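Local coordinates for hypothetical protein (ST2072) (Sulfolobus tokodaii, PDB 1VE0) that is of unknown function but binds zinc and belongs to the YjbQ (UPF0047) family of small proteins, here assembled as three copies, at residues A28-K42 and P122-E134. Residues are numbered along the deposited sequence; the frame is centred on the assembly and turned at random.
Sequences AIKGINNGIAHVIVK and PRTRTVLVKSMGE. With SO4 (sulfate ion), chain B.
At the C-terminal end of the chain, E134 meets N33 and N34 together: O of its terminal carboxylate accepts both amide N-H groups, N33 N at 2.7 Å in the carbonyl plane and N34 N more loosely, from a tilted position, while E134 N returns a bond to N34 O. Two residues facing one make this a classic beta bulge. CG of E134 sits between its own backbone N and carbonyl carbon (chi1 73°), which brings it 4.0 Å from N34 CB, and its side-chain carboxylate runs alongside the N33 amide, their planes 31° apart. Beyond the bulge, I36, H38 and I40 pair with M132, K130 and L128 through two backbone hydrogen bonds each, joining 35-41 and 124-133 as antiparallel neighbours within a five-stranded sheet, between strands 96-102 and 2-11. L128 lies on the I40 face; the aliphatic part of K42 slants across it, CE 3.9 Å from L128 CD2, on its way to D107 of the second subunit. On the other face, V129 receives A28 from the end of helix 22-28, with A28 CB 3.7 Å from V129 CB, and I29 CG2 rests against V129 CG1. Next along that face, S131 OG donates to a water (2.7 Å) that in turn donates to A28 O and V129 O, tying the end of helix 22-28 to the strand. Past the paired region, the guanidinium groups of R123 and R125 lie face against face, tilted, with R125 NH2 3.3 Å above the centre of the R123 plane, and both grip a sulfate at their edges; H43, T44 and T45 complete its site. A leucine in place of R123 would probably leave sulfate O3 without its two arginine N-H donors and D120 without its salt-bridge mate.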
loop_
_atom_site.group_PDB
_atom_site.type_symbol
_atom_site.label_atom_id
_atom_site.label_comp_id
_atom_site.label_asym_id
_atom_site.label_seq_id
_atom_site.Cartn_x
_atom_site.Cartn_y
_atom_site.Cartn_z
ATOM N N ALA A 28 21.541 -1.467 1.520
ATOM C CA ALA A 28 21.150 -0.112 1.162
ATOM C C ALA A 28 20.747 0.815 2.316
ATOM O O ALA A 28 20.780 2.040 2.162
ATOM C CB ALA A 28 20.034 -0.159 0.111
ATOM N N ILE A 29 20.379 0.266 3.473
ATOM C CA ILE A 29 19.987 1.126 4.591
ATOM C C ILE A 29 21.164 1.580 5.453
ATOM O O ILE A 29 21.004 2.444 6.316
ATOM C CB ILE A 29 18.956 0.427 5.528
ATOM C CG1 ILE A 29 19.577 -0.827 6.162
ATOM C CG2 ILE A 29 17.696 0.093 4.744
ATOM C CD1 ILE A 29 18.796 -1.366 7.364
ATOM N N LYS A 30 22.343 1.010 5.225
ATOM C CA LYS A 30 23.502 1.378 6.030
ATOM C C LYS A 30 23.654 2.884 6.103
ATOM O O LYS A 30 23.666 3.577 5.094
ATOM C CB LYS A 30 24.774 0.721 5.484
ATOM C CG LYS A 30 24.783 -0.802 5.684
ATOM C CD LYS A 30 26.165 -1.393 5.473
ATOM C CE LYS A 30 26.112 -2.903 5.291
ATOM N NZ LYS A 30 25.455 -3.602 6.420
ATOM N N GLY A 31 23.746 3.387 7.322
ATOM C CA GLY A 31 23.863 4.818 7.523
ATOM C C GLY A 31 22.762 5.239 8.477
ATOM O O GLY A 31 22.902 6.218 9.205
ATOM N N ILE A 32 21.660 4.493 8.464
ATOM C CA ILE A 32 20.532 4.768 9.346
ATOM C C ILE A 32 20.505 3.722 10.467
ATOM O O ILE A 32 20.591 2.521 10.211
ATOM C CB ILE A 32 19.190 4.707 8.575
ATOM C CG1 ILE A 32 19.138 5.823 7.521
ATOM C CG2 ILE A 32 18.023 4.793 9.551
ATOM C CD1 ILE A 32 19.129 7.235 8.091
ATOM N N ASN A 33 20.390 4.191 11.704
ATOM C CA ASN A 33 20.356 3.322 12.873
ATOM C C ASN A 33 18.941 3.004 13.359
ATOM O O ASN A 33 18.642 1.869 13.731
ATOM C CB ASN A 33 21.168 3.968 14.012
ATOM C CG ASN A 33 20.863 3.356 15.368
ATOM O OD1 ASN A 33 19.893 3.736 16.035
ATOM N ND2 ASN A 33 21.682 2.391 15.777
ATOM N N ASN A 34 18.075 4.010 13.360
ATOM C CA ASN A 34 16.698 3.843 13.811
ATOM C C ASN A 34 15.837 4.698 12.896
ATOM O O ASN A 34 16.084 5.895 12.745
ATOM C CB ASN A 34 16.565 4.329 15.259
ATOM C CG ASN A 34 15.135 4.244 15.796
ATOM O OD1 ASN A 34 14.790 4.933 16.757
ATOM N ND2 ASN A 34 14.311 3.391 15.198
ATOM N N GLY A 35 14.831 4.092 12.277
ATOM C CA GLY A 35 13.991 4.875 11.389
ATOM C C GLY A 35 13.129 4.062 10.458
ATOM O O GLY A 35 12.660 2.985 10.822
ATOM N N ILE A 36 12.939 4.573 9.243
ATOM C CA ILE A 36 12.088 3.909 8.261
ATOM C C ILE A 36 12.767 3.798 6.898
ATOM O O ILE A 36 13.398 4.737 6.426
ATOM C CB ILE A 36 10.752 4.691 8.080
ATOM C CG1 ILE A 36 9.911 4.609 9.360
ATOM C CG2 ILE A 36 9.970 4.141 6.895
ATOM C CD1 ILE A 36 9.452 3.198 9.695
ATOM N N ALA A 37 12.646 2.625 6.297
ATOM C CA ALA A 37 13.184 2.374 4.975
ATOM C C ALA A 37 11.990 2.311 4.037
ATOM O O ALA A 37 11.044 1.550 4.274
ATOM C CB ALA A 37 13.927 1.041 4.950
ATOM N N HIS A 38 12.007 3.137 3.003
ATOM C CA HIS A 38 10.944 3.104 2.009
ATOM C C HIS A 38 11.553 2.369 0.825
ATOM O O HIS A 38 12.486 2.871 0.208
ATOM C CB HIS A 38 10.560 4.518 1.584
ATOM C CG HIS A 38 9.917 5.317 2.669
ATOM N ND1 HIS A 38 8.562 5.279 2.915
ATOM C CD2 HIS A 38 10.445 6.153 3.595
ATOM C CE1 HIS A 38 8.281 6.056 3.946
ATOM N NE2 HIS A 38 9.407 6.599 4.376
ATOM N N VAL A 39 11.045 1.177 0.531
ATOM C CA VAL A 39 11.547 0.372 -0.586
ATOM C C VAL A 39 10.627 0.731 -1.740
ATOM O O VAL A 39 9.433 0.391 -1.738
ATOM C CB VAL A 39 11.462 -1.124 -0.263
ATOM C CG1 VAL A 39 11.998 -1.961 -1.427
ATOM C CG2 VAL A 39 12.274 -1.406 1.006
ATOM N N ILE A 40 11.200 1.428 -2.714
ATOM C CA ILE A 40 10.447 1.962 -3.846
ATOM C C ILE A 40 10.939 1.583 -5.232
ATOM O O ILE A 40 12.140 1.504 -5.462
ATOM C CB ILE A 40 10.488 3.524 -3.772
ATOM C CG1 ILE A 40 9.861 3.997 -2.465
ATOM C CG2 ILE A 40 9.806 4.162 -4.998
ATOM C CD1 ILE A 40 10.435 5.313 -1.985
ATOM N N VAL A 41 10.022 1.329 -6.160
ATOM C CA VAL A 41 10.469 1.114 -7.534
ATOM C C VAL A 41 9.844 2.266 -8.300
ATOM O O VAL A 41 8.701 2.645 -8.038
ATOM C CB VAL A 41 10.016 -0.229 -8.162
ATOM C CG1 VAL A 41 10.807 -1.375 -7.539
ATOM C CG2 VAL A 41 8.489 -0.422 -8.013
ATOM N N LYS A 42 10.596 2.855 -9.218
ATOM C CA LYS A 42 10.059 3.948 -10.009
ATOM C C LYS A 42 9.486 3.357 -11.285
ATOM O O LYS A 42 9.391 4.034 -12.309
ATOM C CB LYS A 42 11.150 4.966 -10.344
ATOM C CG LYS A 42 11.818 5.596 -9.136
ATOM C CD LYS A 42 12.888 6.580 -9.594
ATOM C CE LYS A 42 13.795 7.006 -8.470
ATOM N NZ LYS A 42 14.851 7.942 -8.977
ATOM N N PRO A 122 11.192 -10.315 -19.127
ATOM C CA PRO A 122 12.406 -10.137 -18.321
ATOM C C PRO A 122 12.943 -8.717 -18.463
ATOM O O PRO A 122 12.915 -8.148 -19.548
ATOM C CB PRO A 122 13.356 -11.182 -18.898
ATOM C CG PRO A 122 12.947 -11.231 -20.348
ATOM C CD PRO A 122 11.441 -11.211 -20.272
ATOM N N ARG A 123 13.429 -8.150 -17.365
ATOM C CA ARG A 123 13.956 -6.793 -17.374
ATOM C C ARG A 123 14.917 -6.531 -16.225
ATOM O O ARG A 123 14.942 -7.272 -15.238
ATOM C CB ARG A 123 12.811 -5.781 -17.253
ATOM C CG ARG A 123 12.178 -5.361 -18.559
ATOM C CD ARG A 123 11.701 -3.930 -18.447
ATOM N NE ARG A 123 10.249 -3.823 -18.354
ATOM C CZ ARG A 123 9.608 -2.680 -18.147
ATOM N NH1 ARG A 123 8.283 -2.657 -18.085
ATOM N NH2 ARG A 123 10.295 -1.565 -17.981
ATOM N N THR A 124 15.710 -5.473 -16.357
ATOM C CA THR A 124 16.602 -5.081 -15.279
ATOM C C THR A 124 15.755 -4.058 -14.542
ATOM O O THR A 124 15.388 -3.024 -15.103
ATOM C CB THR A 124 17.899 -4.421 -15.777
ATOM O OG1 THR A 124 18.736 -5.415 -16.379
ATOM C CG2 THR A 124 18.654 -3.791 -14.605
ATOM N N ARG A 125 15.402 -4.374 -13.303
ATOM C CA ARG A 125 14.588 -3.481 -12.506
ATOM C C ARG A 125 15.435 -2.757 -11.490
ATOM O O ARG A 125 16.364 -3.326 -10.908
ATOM C CB ARG A 125 13.485 -4.261 -11.785
ATOM C CG ARG A 125 12.518 -4.960 -12.726
ATOM C CD ARG A 125 11.846 -3.948 -13.661
ATOM N NE ARG A 125 10.630 -4.497 -14.255
ATOM C CZ ARG A 125 9.667 -3.750 -14.788
ATOM N NH1 ARG A 125 8.588 -4.321 -15.305
ATOM N NH2 ARG A 125 9.787 -2.427 -14.802
ATOM N N THR A 126 15.110 -1.495 -11.266
ATOM C CA THR A 126 15.852 -0.711 -10.298
ATOM C C THR A 126 15.022 -0.519 -9.036
ATOM O O THR A 126 13.834 -0.203 -9.112
ATOM C CB THR A 126 16.197 0.665 -10.864
ATOM O OG1 THR A 126 17.019 0.502 -12.025
ATOM C CG2 THR A 126 16.941 1.501 -9.824
ATOM N N VAL A 127 15.648 -0.721 -7.884
ATOM C CA VAL A 127 14.967 -0.525 -6.612
ATOM C C VAL A 127 15.611 0.627 -5.856
ATOM O O VAL A 127 16.830 0.669 -5.691
ATOM C CB VAL A 127 15.039 -1.786 -5.714
ATOM C CG1 VAL A 127 14.367 -1.503 -4.359
ATOM C CG2 VAL A 127 14.353 -2.954 -6.399
ATOM N N LEU A 128 14.804 1.586 -5.427
ATOM C CA LEU A 128 15.330 2.691 -4.633
ATOM C C LEU A 128 14.979 2.463 -3.157
ATOM O O LEU A 128 13.816 2.184 -2.821
ATOM C CB LEU A 128 14.723 4.026 -5.088
ATOM C CG LEU A 128 14.825 5.196 -4.104
ATOM C CD1 LEU A 128 16.283 5.644 -3.931
ATOM C CD2 LEU A 128 13.966 6.346 -4.615
ATOM N N VAL A 129 15.979 2.543 -2.286
ATOM C CA VAL A 129 15.741 2.413 -0.857
ATOM C C VAL A 129 16.063 3.788 -0.278
ATOM O O VAL A 129 17.220 4.230 -0.249
ATOM C CB VAL A 129 16.634 1.345 -0.192
ATOM C CG1 VAL A 129 16.277 1.247 1.300
ATOM C CG2 VAL A 129 16.430 -0.020 -0.878
ATOM N N LYS A 130 15.020 4.474 0.153
ATOM C CA LYS A 130 15.147 5.807 0.707
ATOM C C LYS A 130 14.856 5.669 2.187
ATOM O O LYS A 130 13.710 5.428 2.579
ATOM C CB LYS A 130 14.119 6.726 0.039
ATOM C CG LYS A 130 14.236 8.186 0.405
ATOM C CD LYS A 130 14.583 9.005 -0.807
ATOM C CE LYS A 130 14.559 10.481 -0.502
ATOM N NZ LYS A 130 15.221 11.233 -1.588
ATOM N N SER A 131 15.892 5.810 3.007
ATOM C CA SER A 131 15.733 5.671 4.446
ATOM C C SER A 131 15.860 6.987 5.188
ATOM O O SER A 131 16.654 7.859 4.818
ATOM C CB SER A 131 16.762 4.678 4.991
ATOM O OG SER A 131 16.714 3.471 4.265
HETATM N N MSE A 132 15.074 7.118 6.245
HETATM C CA MSE A 132 15.084 8.317 7.066
HETATM C C MSE A 132 15.029 7.930 8.536
HETATM O O MSE A 132 14.361 6.970 8.913
HETATM C CB MSE A 132 13.894 9.232 6.713
HETATM C CG MSE A 132 14.033 9.943 5.364
HETATM SE SE MSE A 132 12.634 11.268 4.972
HETATM C CE MSE A 132 12.190 11.781 6.778
ATOM N N GLY A 133 15.746 8.682 9.363
ATOM C CA GLY A 133 15.759 8.407 10.789
ATOM C C GLY A 133 17.036 8.969 11.359
ATOM O O GLY A 133 17.566 9.945 10.826
ATOM N N GLU A 134 17.552 8.358 12.419
ATOM C CA GLU A 134 18.787 8.849 13.018
ATOM C C GLU A 134 19.898 7.827 12.830
ATOM O O GLU A 134 19.570 6.666 12.533
ATOM C CB GLU A 134 18.573 9.111 14.506
ATOM C CG GLU A 134 18.460 7.844 15.314
ATOM C CD GLU A 134 18.117 8.101 16.761
ATOM O OE1 GLU A 134 18.363 7.188 17.584
ATOM O OE2 GLU A 134 17.601 9.202 17.069
ATOM O OXT GLU A 134 21.081 8.195 12.984
HETATM S S SO4 B . 8.063 0.659 -16.274
HETATM O O1 SO4 B . 9.495 1.022 -16.199
HETATM O O2 SO4 B . 7.770 -0.398 -15.302
HETATM O O3 SO4 B . 7.774 0.166 -17.630
HETATM O O4 SO4 B . 7.232 1.841 -15.965
HETATM O O HOH W 1 18.524 3.632 2.313
HETATM O O HOH W 2 23.037 6.221 12.561
HETATM O O HOH W 3 13.152 2.210 -9.765
#